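Local coordinates for protein AlkZ (Streptomyces sahachiroi, PDB 5UUJ) that belongs to the AlkZ-like family of DNA glycosylases, in the helix-turn-helix clan, at residues 37-41 with 287-292; 18-22 with 33-37; 77-81 with 229-233; 50-55 with 282-288. All blocks are in the same frame, centred on the assembly; numbering follows the deposited sequence.

Contact 1 (37-41 with 287-292); sequences LCGVQ and FDQYLL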
loop_
_atom_site.group_PDB
_atom_site.type_symbol
_atom_site.label_atom_id
_atom_site.label_comp_id
_atom_site.label_asym_id
_atom_site.label_seq_id
_atom_site.Cartn_x
_atom_site.Cartn_y
_atom_site.Cartn_z
ATOM N N LEU A 37 0.918 -8.222 1.267
ATOM C CA LEU A 37 0.282 -7.231 0.403
ATOM C C LEU A 37 1.242 -6.161 -0.120
ATOM O O LEU A 37 0.814 -5.235 -0.807
ATOM C CB LEU A 37 -0.872 -6.554 1.145
ATOM C CG LEU A 37 -2.062 -7.434 1.532
ATOM C CD1 LEU A 37 -3.134 -6.590 2.203
ATOM C CD2 LEU A 37 -2.636 -8.162 0.330
ATOM N N CYS A 38 2.531 -6.298 0.187
ATOM C CA CYS A 38 3.534 -5.304 -0.200
ATOM C C CYS A 38 3.194 -3.940 0.388
ATOM O O CYS A 38 3.269 -2.916 -0.293
ATOM C CB CYS A 38 3.645 -5.199 -1.723
ATOM S SG CYS A 38 3.868 -6.781 -2.560
ATOM N N GLY A 39 2.816 -3.945 1.660
ATOM C CA GLY A 39 2.426 -2.736 2.355
ATOM C C GLY A 39 0.924 -2.535 2.365
ATOM O O GLY A 39 0.195 -3.132 1.574
ATOM N N VAL A 40 0.470 -1.700 3.291
ATOM C CA VAL A 40 -0.929 -1.301 3.385
ATOM C C VAL A 40 -0.973 0.209 3.568
ATOM O O VAL A 40 -0.289 0.745 4.441
ATOM C CB VAL A 40 -1.651 -1.998 4.563
ATOM C CG1 VAL A 40 -3.078 -1.459 4.729
ATOM C CG2 VAL A 40 -1.662 -3.502 4.369
ATOM N N GLN A 41 -1.759 0.891 2.739
ATOM C CA GLN A 41 -1.905 2.337 2.862
ATOM C C GLN A 41 -2.503 2.663 4.219
ATOM O O GLN A 41 -3.515 2.083 4.611
ATOM C CB GLN A 41 -2.774 2.913 1.739
ATOM C CG GLN A 41 -1.972 3.698 0.697
ATOM C CD GLN A 41 -2.764 4.777 -0.040
ATOM O OE1 GLN A 41 -2.516 5.032 -1.220
ATOM N NE2 GLN A 41 -3.693 5.433 0.654
ATOM N N PHE A 287 -9.657 2.191 0.409
ATOM C CA PHE A 287 -8.228 2.163 0.108
ATOM C C PHE A 287 -7.648 0.752 0.182
ATOM O O PHE A 287 -6.522 0.569 0.638
ATOM C CB PHE A 287 -7.455 3.071 1.077
ATOM C CG PHE A 287 -7.834 4.522 0.997
ATOM C CD1 PHE A 287 -7.214 5.364 0.089
ATOM C CD2 PHE A 287 -8.797 5.051 1.845
ATOM C CE1 PHE A 287 -7.553 6.703 0.018
ATOM C CE2 PHE A 287 -9.139 6.390 1.777
ATOM C CZ PHE A 287 -8.514 7.217 0.863
ATOM N N ASP A 288 -8.407 -0.249 -0.250
ATOM C CA ASP A 288 -7.952 -1.621 -0.080
ATOM C C ASP A 288 -6.942 -2.027 -1.146
ATOM O O ASP A 288 -7.075 -1.678 -2.322
ATOM C CB ASP A 288 -9.125 -2.597 -0.094
ATOM C CG ASP A 288 -8.721 -3.982 0.375
ATOM O OD1 ASP A 288 -8.623 -4.181 1.604
ATOM O OD2 ASP A 288 -8.485 -4.865 -0.476
ATOM N N GLN A 289 -5.935 -2.777 -0.713
ATOM C CA GLN A 289 -4.859 -3.225 -1.584
ATOM C C GLN A 289 -5.343 -4.086 -2.750
ATOM O O GLN A 289 -4.686 -4.133 -3.789
ATOM C CB GLN A 289 -3.822 -4.001 -0.770
ATOM C CG GLN A 289 -2.968 -3.130 0.141
ATOM C CD GLN A 289 -2.113 -2.135 -0.630
ATOM O OE1 GLN A 289 -1.122 -2.506 -1.258
ATOM N NE2 GLN A 289 -2.498 -0.866 -0.583
ATOM N N TYR A 290 -6.475 -4.766 -2.590
ATOM C CA TYR A 290 -7.021 -5.557 -3.691
ATOM C C TYR A 290 -7.253 -4.656 -4.901
ATOM O O TYR A 290 -7.085 -5.074 -6.048
ATOM C CB TYR A 290 -8.329 -6.253 -3.298
ATOM C CG TYR A 290 -8.904 -7.067 -4.432
ATOM C CD1 TYR A 290 -8.412 -8.334 -4.724
ATOM C CD2 TYR A 290 -9.917 -6.558 -5.236
ATOM C CE1 TYR A 290 -8.922 -9.075 -5.777
ATOM C CE2 TYR A 290 -10.432 -7.290 -6.285
ATOM C CZ TYR A 290 -9.932 -8.549 -6.552
ATOM O OH TYR A 290 -10.442 -9.284 -7.597
ATOM N N LEU A 291 -7.626 -3.411 -4.622
ATOM C CA LEU A 291 -7.848 -2.405 -5.652
ATOM C C LEU A 291 -6.560 -1.702 -6.053
ATOM O O LEU A 291 -6.274 -1.538 -7.241
ATOM C CB LEU A 291 -8.852 -1.361 -5.159
ATOM C CG LEU A 291 -10.214 -1.276 -5.842
ATOM C CD1 LEU A 291 -11.009 -0.145 -5.218
ATOM C CD2 LEU A 291 -10.081 -1.064 -7.343
ATOM N N LEU A 292 -5.791 -1.274 -5.057
ATOM C CA LEU A 292 -4.644 -0.405 -5.298
ATOM C C LEU A 292 -3.465 -1.145 -5.920
ATOM O O LEU A 292 -2.606 -0.526 -6.550
ATOM C CB LEU A 292 -4.198 0.264 -3.996
ATOM C CG LEU A 292 -5.206 1.200 -3.323
ATOM C CD1 LEU A 292 -4.544 1.900 -2.144
ATOM C CD2 LEU A 292 -5.781 2.220 -4.298
#
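This is a loop-and-strand edge packed against the start of a short helix, near the centre of the chain. Segment 37-41 joins helix 30-36 to strand 40-41, the first helix and first strand of a unit with winged-helix order. On the other side Asp288 is the N-cap of helix 289-292, its OD2 accepting from Tyr290 N at 2.9 Å. Helix 30-36 ends in a Schellman motif at Cys38 (phi 59°). Gly39 follows at phi 96° and psi 161°, angles at which a CB would press on the preceding carbonyl O. The chain thereby turns into the strand with Gln289 filling the concave side. Of the 289 Å² buried in all, Gln289 contributes the most, 98 Å². Its CB lies 4.0 Å from Leu37 CD1 and its CG 4.2 Å from Val40 CA, so the aliphatic stem makes apolar contact with both. Gln41 points its CA-to-CB bond toward the helix and spans two neighbours. Its amide oxygen is hydrogen-bonded to Arg80, outside the two segments, and that same Gln41 OE1 lies 3.8 Å from Leu292 CD1, while Gln41 NE2 approaches Phe287 CD1 at 3.6 Å.

Contact 2 (18-22 with 33-37); sequences QRQFL and VVGRL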
loop_
_atom_site.group_PDB
_atom_site.type_symbol
_atom_site.label_atom_id
_atom_site.label_comp_id
_atom_site.label_asym_id
_atom_site.label_seq_id
_atom_site.Cartn_x
_atom_site.Cartn_y
_atom_site.Cartn_z
ATOM N N GLN A 18 -6.785 -15.526 -3.074
ATOM C CA GLN A 18 -6.153 -16.562 -2.278
ATOM C C GLN A 18 -4.840 -16.026 -1.712
ATOM O O GLN A 18 -4.568 -16.154 -0.518
ATOM C CB GLN A 18 -5.927 -17.823 -3.116
ATOM C CG GLN A 18 -5.171 -18.926 -2.401
ATOM C CD GLN A 18 -3.690 -18.946 -2.750
ATOM O OE1 GLN A 18 -2.832 -18.773 -1.883
ATOM N NE2 GLN A 18 -3.384 -19.168 -4.025
ATOM N N ARG A 19 -4.041 -15.396 -2.564
ATOM C CA ARG A 19 -2.754 -14.854 -2.138
ATOM C C ARG A 19 -2.916 -13.721 -1.125
ATOM O O ARG A 19 -2.054 -13.532 -0.269
ATOM C CB ARG A 19 -1.958 -14.357 -3.346
ATOM C CG ARG A 19 -1.625 -15.435 -4.369
ATOM C CD ARG A 19 -0.648 -16.454 -3.827
ATOM N NE ARG A 19 0.637 -15.857 -3.476
ATOM C CZ ARG A 19 1.601 -16.488 -2.815
ATOM N NH1 ARG A 19 1.434 -17.745 -2.423
ATOM N NH2 ARG A 19 2.736 -15.861 -2.543
ATOM N N GLN A 20 -4.020 -12.982 -1.214
ATOM C CA GLN A 20 -4.239 -11.812 -0.364
ATOM C C GLN A 20 -5.042 -12.130 0.901
ATOM O O GLN A 20 -5.527 -11.219 1.576
ATOM C CB GLN A 20 -4.954 -10.714 -1.155
ATOM C CG GLN A 20 -4.120 -10.111 -2.272
ATOM C CD GLN A 20 -4.877 -9.051 -3.050
ATOM O OE1 GLN A 20 -5.682 -8.306 -2.487
ATOM N NE2 GLN A 20 -4.632 -8.986 -4.354
ATOM N N PHE A 21 -5.175 -13.418 1.207
ATOM C CA PHE A 21 -5.866 -13.888 2.408
ATOM C C PHE A 21 -7.340 -13.488 2.453
ATOM O O PHE A 21 -7.914 -13.342 3.534
ATOM C CB PHE A 21 -5.166 -13.369 3.671
ATOM C CG PHE A 21 -3.708 -13.718 3.749
ATOM C CD1 PHE A 21 -3.298 -15.041 3.745
ATOM C CD2 PHE A 21 -2.748 -12.724 3.844
ATOM C CE1 PHE A 21 -1.955 -15.366 3.825
ATOM C CE2 PHE A 21 -1.404 -13.044 3.926
ATOM C CZ PHE A 21 -1.007 -14.366 3.916
ATOM N N LEU A 22 -7.956 -13.323 1.287
ATOM C CA LEU A 22 -9.374 -12.974 1.218
ATOM C C LEU A 22 -10.266 -14.214 1.126
ATOM O O LEU A 22 -11.270 -14.304 1.831
ATOM C CB LEU A 22 -9.635 -12.044 0.030
ATOM C CG LEU A 22 -9.124 -10.609 0.215
ATOM C CD1 LEU A 22 -9.246 -9.816 -1.077
ATOM C CD2 LEU A 22 -9.872 -9.896 1.333
ATOM N N VAL A 33 -0.066 -10.151 6.836
ATOM C CA VAL A 33 -0.895 -9.449 5.864
ATOM C C VAL A 33 -0.124 -8.304 5.200
ATOM O O VAL A 33 -0.085 -8.202 3.972
ATOM C CB VAL A 33 -2.179 -8.892 6.518
ATOM C CG1 VAL A 33 -2.970 -8.035 5.531
ATOM C CG2 VAL A 33 -3.039 -10.029 7.025
ATOM N N VAL A 34 0.484 -7.447 6.013
ATOM C CA VAL A 34 1.231 -6.308 5.492
ATOM C C VAL A 34 2.371 -6.779 4.595
ATOM O O VAL A 34 2.605 -6.209 3.528
ATOM C CB VAL A 34 1.789 -5.436 6.637
ATOM C CG1 VAL A 34 2.753 -4.371 6.107
ATOM C CG2 VAL A 34 0.651 -4.776 7.385
ATOM N N GLY A 35 3.075 -7.819 5.028
ATOM C CA GLY A 35 4.170 -8.368 4.250
ATOM C C GLY A 35 3.699 -8.901 2.909
ATOM O O GLY A 35 4.271 -8.590 1.865
ATOM N N ARG A 36 2.641 -9.706 2.945
ATOM C CA ARG A 36 2.081 -10.313 1.743
ATOM C C ARG A 36 1.566 -9.262 0.754
ATOM O O ARG A 36 1.758 -9.394 -0.453
ATOM C CB ARG A 36 0.952 -11.278 2.129
ATOM C CG ARG A 36 0.199 -11.907 0.966
ATOM C CD ARG A 36 1.107 -12.699 0.020
ATOM N NE ARG A 36 1.773 -13.829 0.667
ATOM C CZ ARG A 36 1.232 -15.034 0.832
ATOM N NH1 ARG A 36 0.000 -15.293 0.413
ATOM N NH2 ARG A 36 1.929 -15.990 1.426
ATOM N N LEU A 37 0.918 -8.222 1.267
ATOM C CA LEU A 37 0.282 -7.231 0.403
ATOM C C LEU A 37 1.242 -6.161 -0.120
ATOM O O LEU A 37 0.814 -5.235 -0.807
ATOM C CB LEU A 37 -0.872 -6.554 1.145
ATOM C CG LEU A 37 -2.062 -7.434 1.532
ATOM C CD1 LEU A 37 -3.134 -6.590 2.203
ATOM C CD2 LEU A 37 -2.636 -8.162 0.330
HETATM O O HOH W 1 -2.075 -17.621 0.337
#
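Polar, stacking and apolar interactions all contribute where the end of helix 9-19 meets the last turn of helix 30-36, and together they bury 355 Å². The clear direct hydrogen bond runs from Arg36 NH1 to Arg19 O, 2.8 Å with an angle of 154° at the hydrogen. One water adds a bridge: it donates to Gln18 OE1 at 2.6 Å and accepts from Arg36 NH1 at 3.1 Å.

The stacking is between like charges. The guanidinium groups of Arg19 and Arg36 lie flat on one another, centres 3.9 Å apart and planes only 3° from parallel, a geometry in which their N-H edges remain available for acceptors. Arg19 NE indeed donates to Gly217 O, while Arg36 uses the bonds above. The opposite face of the Arg36 guanidinium is covered by Phe21 CZ.

Apolar contacts complete the interface. Phe21 CE2 sits 3.4 Å from Arg36 CB, Phe21 CD2 is 4.2 Å from Val33 CG2, and Gln20 CG meets Leu37 CD2 at 3.6 Å; the amide of Gln20 itself is bonded to Ala218 O.

Phe21 reaches this position through a positive phi of 62°. With Leu22 N bonded to Met17 O and Phe21 N to Gln18 O (3.3 Å), it is the C-prime residue of the Schellman motif that ends helix 9-19.

Contact 3 (77-81 with 229-233); sequences WAMRG and RWLSL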
loop_
_atom_site.group_PDB
_atom_site.type_symbol
_atom_site.label_atom_id
_atom_site.label_comp_id
_atom_site.label_asym_id
_atom_site.label_seq_id
_atom_site.Cartn_x
_atom_site.Cartn_y
_atom_site.Cartn_z
ATOM N N TRP A 77 6.693 6.583 4.613
ATOM C CA TRP A 77 6.264 6.899 3.260
ATOM C C TRP A 77 7.008 6.020 2.269
ATOM O O TRP A 77 8.234 5.943 2.298
ATOM C CB TRP A 77 6.494 8.382 2.965
ATOM C CG TRP A 77 5.640 9.263 3.815
ATOM C CD1 TRP A 77 4.485 9.886 3.444
ATOM C CD2 TRP A 77 5.856 9.603 5.190
ATOM N NE1 TRP A 77 3.972 10.601 4.500
ATOM C CE2 TRP A 77 4.795 10.444 5.584
ATOM C CE3 TRP A 77 6.847 9.282 6.125
ATOM C CZ2 TRP A 77 4.697 10.971 6.870
ATOM C CZ3 TRP A 77 6.747 9.805 7.403
ATOM C CH2 TRP A 77 5.680 10.640 7.763
ATOM N N ALA A 78 6.250 5.345 1.410
ATOM C CA ALA A 78 6.809 4.408 0.449
ATOM C C ALA A 78 6.196 4.632 -0.937
ATOM O O ALA A 78 6.396 5.692 -1.538
ATOM C CB ALA A 78 6.590 2.973 0.922
HETATM N N MSE A 79 5.448 3.649 -1.437
HETATM C CA MSE A 79 4.942 3.690 -2.811
HETATM C C MSE A 79 4.092 4.924 -3.091
HETATM O O MSE A 79 3.196 5.266 -2.315
HETATM C CB MSE A 79 4.126 2.434 -3.120
HETATM C CG MSE A 79 4.970 1.251 -3.570
HETATM SE SE MSE A 79 6.164 0.578 -2.175
HETATM C CE MSE A 79 4.779 0.063 -0.895
ATOM N N ARG A 80 4.393 5.585 -4.206
ATOM C CA ARG A 80 3.670 6.780 -4.639
ATOM C C ARG A 80 3.773 7.906 -3.608
ATOM O O ARG A 80 3.011 8.868 -3.649
ATOM C CB ARG A 80 2.201 6.439 -4.919
ATOM C CG ARG A 80 2.024 5.258 -5.872
ATOM C CD ARG A 80 0.562 4.904 -6.112
ATOM N NE ARG A 80 -0.153 4.608 -4.870
ATOM C CZ ARG A 80 -0.101 3.449 -4.215
ATOM N NH1 ARG A 80 0.647 2.445 -4.660
ATOM N NH2 ARG A 80 -0.799 3.297 -3.099
ATOM N N GLY A 81 4.723 7.779 -2.687
ATOM C CA GLY A 81 4.946 8.790 -1.671
ATOM C C GLY A 81 3.920 8.802 -0.551
ATOM O O GLY A 81 3.925 9.712 0.276
ATOM N N ARG A 229 3.125 1.815 -12.186
ATOM C CA ARG A 229 2.005 2.668 -11.800
ATOM C C ARG A 229 1.737 2.524 -10.304
ATOM O O ARG A 229 1.563 3.514 -9.592
ATOM C CB ARG A 229 0.740 2.329 -12.589
ATOM C CG ARG A 229 -0.450 3.200 -12.190
ATOM C CD ARG A 229 -1.595 3.105 -13.171
ATOM N NE ARG A 229 -2.279 1.817 -13.082
ATOM C CZ ARG A 229 -2.579 1.038 -14.120
ATOM N NH1 ARG A 229 -2.260 1.396 -15.359
ATOM N NH2 ARG A 229 -3.205 -0.114 -13.916
ATOM N N TRP A 230 1.700 1.280 -9.838
ATOM C CA TRP A 230 1.566 0.994 -8.415
ATOM C C TRP A 230 2.750 1.557 -7.631
ATOM O O TRP A 230 2.572 2.184 -6.588
ATOM C CB TRP A 230 1.453 -0.515 -8.186
ATOM C CG TRP A 230 1.710 -0.930 -6.775
ATOM C CD1 TRP A 230 0.829 -0.887 -5.733
ATOM C CD2 TRP A 230 2.932 -1.461 -6.246
ATOM N NE1 TRP A 230 1.428 -1.353 -4.588
ATOM C CE2 TRP A 230 2.717 -1.714 -4.876
ATOM C CE3 TRP A 230 4.185 -1.748 -6.797
ATOM C CZ2 TRP A 230 3.708 -2.236 -4.049
ATOM C CZ3 TRP A 230 5.168 -2.269 -5.975
ATOM C CH2 TRP A 230 4.924 -2.507 -4.615
ATOM N N LEU A 231 3.954 1.346 -8.152
ATOM C CA LEU A 231 5.170 1.748 -7.459
ATOM C C LEU A 231 5.301 3.261 -7.325
ATOM O O LEU A 231 5.541 3.770 -6.231
ATOM C CB LEU A 231 6.402 1.199 -8.187
ATOM C CG LEU A 231 7.756 1.480 -7.525
ATOM C CD1 LEU A 231 7.916 0.678 -6.238
ATOM C CD2 LEU A 231 8.895 1.185 -8.487
ATOM N N SER A 232 5.145 3.979 -8.435
ATOM C CA SER A 232 5.539 5.384 -8.480
ATOM C C SER A 232 4.743 6.236 -9.465
ATOM O O SER A 232 5.205 7.300 -9.866
ATOM C CB SER A 232 7.019 5.475 -8.840
ATOM O OG SER A 232 7.227 5.068 -10.179
ATOM N N LEU A 233 3.553 5.779 -9.843
ATOM C CA LEU A 233 2.770 6.445 -10.881
ATOM C C LEU A 233 3.613 6.620 -12.142
ATOM O O LEU A 233 3.654 7.698 -12.739
ATOM C CB LEU A 233 2.245 7.800 -10.390
ATOM C CG LEU A 233 1.325 7.772 -9.165
ATOM C CD1 LEU A 233 0.910 9.185 -8.772
ATOM C CD2 LEU A 233 0.094 6.915 -9.423
#
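Two carbonyls in the last turn of helix 224-232 receive donors from one residue, Arg80. Its backbone Arg80 N donates to Leu231 O at 3.0 Å (angle 140°), and its side-chain Arg80 NH1 to Trp230 O at 2.7 Å (154°), the oxygen lying near the guanidinium plane. The remaining terminal nitrogen, Arg80 NH2, is satisfied by Gln41 OE1. Leu231 O also accepts a CA-H...O contact from Met79 CA at 3.5 Å.

Segment 77-81 is the turn between strands 74-77 and 83-86, the hairpin that forms the wing in a winged-helix arrangement. Gly81 N returns to Ala78 O at 2.9 Å, and Met79 (-58°/132°) and Arg80 (61°/16°) have the angles of a type II beta turn. Ala78 O takes a second donor, Trp171 NE1; Met79 O pairs with Thr82 OG1 and Gly81 O with Lys167 NZ. At the end of the helix, Leu233 N donates to Arg229 O at 3.0 Å, Ser232 OG bonds to Asp228, and Arg229 NH2 bonds to Pro294 O.

Apolar contact flanks these bonds. Met79, modelled as selenomethionine, sets its CG 3.9 Å from the centroid of the Trp230 six-membered ring, 16° off the normal, a CH-pi contact; Met79 SE is 4.7 Å from the same centroid, an oblique Met-aromatic approach. Met79 CG also meets Leu231 CD1 at 4.0 Å.

Contact 4 (50-55 with 282-288); sequences LNVALR and RLLGGFD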
loop_
_atom_site.group_PDB
_atom_site.type_symbol
_atom_site.label_atom_id
_atom_site.label_comp_id
_atom_site.label_asym_id
_atom_site.label_seq_id
_atom_site.Cartn_x
_atom_site.Cartn_y
_atom_site.Cartn_z
ATOM N N LEU A 50 -8.851 -1.920 9.450
ATOM C CA LEU A 50 -9.965 -2.686 8.909
ATOM C C LEU A 50 -9.504 -3.667 7.839
ATOM O O LEU A 50 -9.929 -4.819 7.822
ATOM C CB LEU A 50 -11.026 -1.743 8.333
ATOM C CG LEU A 50 -12.279 -2.395 7.748
ATOM C CD1 LEU A 50 -13.078 -3.103 8.834
ATOM C CD2 LEU A 50 -13.134 -1.361 7.034
ATOM N N ASN A 51 -8.627 -3.212 6.951
ATOM C CA ASN A 51 -8.201 -4.031 5.822
ATOM C C ASN A 51 -7.356 -5.231 6.244
ATOM O O ASN A 51 -7.343 -6.259 5.564
ATOM C CB ASN A 51 -7.438 -3.176 4.815
ATOM C CG ASN A 51 -8.335 -2.162 4.120
ATOM O OD1 ASN A 51 -9.555 -2.346 4.040
ATOM N ND2 ASN A 51 -7.737 -1.089 3.612
ATOM N N VAL A 52 -6.658 -5.104 7.366
ATOM C CA VAL A 52 -5.967 -6.245 7.949
ATOM C C VAL A 52 -6.985 -7.170 8.619
ATOM O O VAL A 52 -6.955 -8.387 8.422
ATOM C CB VAL A 52 -4.897 -5.800 8.969
ATOM C CG1 VAL A 52 -4.291 -6.997 9.690
ATOM C CG2 VAL A 52 -3.807 -5.005 8.265
ATOM N N ALA A 53 -7.895 -6.586 9.394
ATOM C CA ALA A 53 -8.858 -7.363 10.171
ATOM C C ALA A 53 -9.795 -8.170 9.278
ATOM O O ALA A 53 -10.170 -9.292 9.621
ATOM C CB ALA A 53 -9.664 -6.448 11.079
ATOM N N LEU A 54 -10.174 -7.599 8.139
ATOM C CA LEU A 54 -11.062 -8.287 7.210
ATOM C C LEU A 54 -10.379 -9.507 6.594
ATOM O O LEU A 54 -11.044 -10.406 6.088
ATOM C CB LEU A 54 -11.533 -7.337 6.109
ATOM C CG LEU A 54 -12.525 -6.241 6.520
ATOM C CD1 LEU A 54 -12.719 -5.256 5.381
ATOM C CD2 LEU A 54 -13.858 -6.829 6.937
ATOM N N ARG A 55 -9.052 -9.538 6.646
ATOM C CA ARG A 55 -8.285 -10.647 6.083
ATOM C C ARG A 55 -7.965 -11.709 7.138
ATOM O O ARG A 55 -7.082 -12.550 6.948
ATOM C CB ARG A 55 -7.004 -10.112 5.439
ATOM C CG ARG A 55 -7.267 -9.443 4.103
ATOM C CD ARG A 55 -6.026 -8.801 3.534
ATOM N NE ARG A 55 -6.178 -8.509 2.114
ATOM C CZ ARG A 55 -6.821 -7.452 1.625
ATOM N NH1 ARG A 55 -7.386 -6.574 2.441
ATOM N NH2 ARG A 55 -6.899 -7.274 0.314
ATOM N N ARG A 282 -17.486 -10.188 -1.631
ATOM C CA ARG A 282 -16.525 -9.738 -0.639
ATOM C C ARG A 282 -16.716 -8.239 -0.405
ATOM O O ARG A 282 -16.845 -7.468 -1.356
ATOM C CB ARG A 282 -15.098 -10.053 -1.097
ATOM C CG ARG A 282 -14.043 -9.943 -0.014
ATOM C CD ARG A 282 -14.118 -11.078 1.001
ATOM N NE ARG A 282 -13.647 -10.620 2.308
ATOM C CZ ARG A 282 -12.863 -11.311 3.133
ATOM N NH1 ARG A 282 -12.434 -12.528 2.822
ATOM N NH2 ARG A 282 -12.506 -10.773 4.289
ATOM N N LEU A 283 -16.769 -7.841 0.863
ATOM C CA LEU A 283 -16.865 -6.432 1.230
ATOM C C LEU A 283 -15.525 -5.949 1.762
ATOM O O LEU A 283 -15.097 -6.345 2.846
ATOM C CB LEU A 283 -17.958 -6.202 2.279
ATOM C CG LEU A 283 -19.409 -6.436 1.850
ATOM C CD1 LEU A 283 -20.355 -6.089 2.988
ATOM C CD2 LEU A 283 -19.758 -5.635 0.612
ATOM N N LEU A 284 -14.872 -5.091 0.988
ATOM C CA LEU A 284 -13.561 -4.570 1.345
ATOM C C LEU A 284 -13.671 -3.132 1.831
ATOM O O LEU A 284 -14.491 -2.362 1.332
ATOM C CB LEU A 284 -12.614 -4.651 0.146
ATOM C CG LEU A 284 -12.512 -6.023 -0.528
ATOM C CD1 LEU A 284 -11.617 -5.947 -1.755
ATOM C CD2 LEU A 284 -12.001 -7.074 0.442
ATOM N N GLY A 285 -12.843 -2.776 2.808
ATOM C CA GLY A 285 -12.804 -1.417 3.314
ATOM C C GLY A 285 -12.248 -0.456 2.281
ATOM O O GLY A 285 -11.883 -0.861 1.178
ATOM N N GLY A 286 -12.187 0.823 2.633
ATOM C CA GLY A 286 -11.649 1.824 1.735
ATOM C C GLY A 286 -10.165 1.624 1.499
ATOM O O GLY A 286 -9.497 0.961 2.286
ATOM N N PHE A 287 -9.657 2.191 0.409
ATOM C CA PHE A 287 -8.228 2.163 0.108
ATOM C C PHE A 287 -7.648 0.752 0.182
ATOM O O PHE A 287 -6.522 0.569 0.638
ATOM C CB PHE A 287 -7.455 3.071 1.077
ATOM C CG PHE A 287 -7.834 4.522 0.997
ATOM C CD1 PHE A 287 -7.214 5.364 0.089
ATOM C CD2 PHE A 287 -8.797 5.051 1.845
ATOM C CE1 PHE A 287 -7.553 6.703 0.018
ATOM C CE2 PHE A 287 -9.139 6.390 1.777
ATOM C CZ PHE A 287 -8.514 7.217 0.863
ATOM N N ASP A 288 -8.407 -0.249 -0.250
ATOM C CA ASP A 288 -7.952 -1.621 -0.080
ATOM C C ASP A 288 -6.942 -2.027 -1.146
ATOM O O ASP A 288 -7.075 -1.678 -2.322
ATOM C CB ASP A 288 -9.125 -2.597 -0.094
ATOM C CG ASP A 288 -8.721 -3.982 0.375
ATOM O OD1 ASP A 288 -8.623 -4.181 1.604
ATOM O OD2 ASP A 288 -8.485 -4.865 -0.476
#
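Helix 45-53, the second helix of the winged-helix unit, packs here against the end of strand 281-284 and the loop leading to the N-cap Asp288. Leu50 begins the contact, CD2 3.7 Å from Gly285 CA. A CB on Gly285 would fall 2.7 Å from both Leu50 CD2 and Asn51 OD1, so the close approach depends on glycine. Asn51 ND2 donates to Gly286 O at 3.0 Å, almost linearly (175°), tying the loop to the helix, although the place of Gly286 O is less sure. Leu54 lays CD1 3.6 Å from both Leu283 O and Gly285 N; its own carbonyl is bonded to His360 and to Arg282, the modelled Leu54 O to Arg282 NH2 distance of 2.3 Å being very short. Arg55 closes the interface with a two-pronged salt bridge to Asp288, whose OD2 also caps Tyr290 N. Arg55 NH2 reaches Asp288 OD2 at 3.0 Å, and Arg55 NH1 divides its bonding between Asp288 OD1 at 2.8 Å and Asn51 O at 3.1 Å.

In the fold
Contact 1 lies most centrally, about 9 Å from contacts 2 and 4 and about 11 Å from contact 3, centre to centre; the centres of contacts 3 and 4 are about 20 Å apart and the two do not touch. Along the chain, contact 2 closes on Leu37, where contact 1 opens; contact 4 is nested within contact 1, and contact 3 within contact 4. Helix 30-36, strand 40-41, helix 45-53 and the hairpin 74-77/83-86 thus each meet a partner through one or more of these contacts, binding a winged-helix unit to residues 18-22, 229-233 and 282-292. Bonds connect the set: Gln20 O to Arg55 NE, 2.8 Å, and Gln41 OE1 to Arg80 NH2, 3.1 Å, both probable hydrogen bonds.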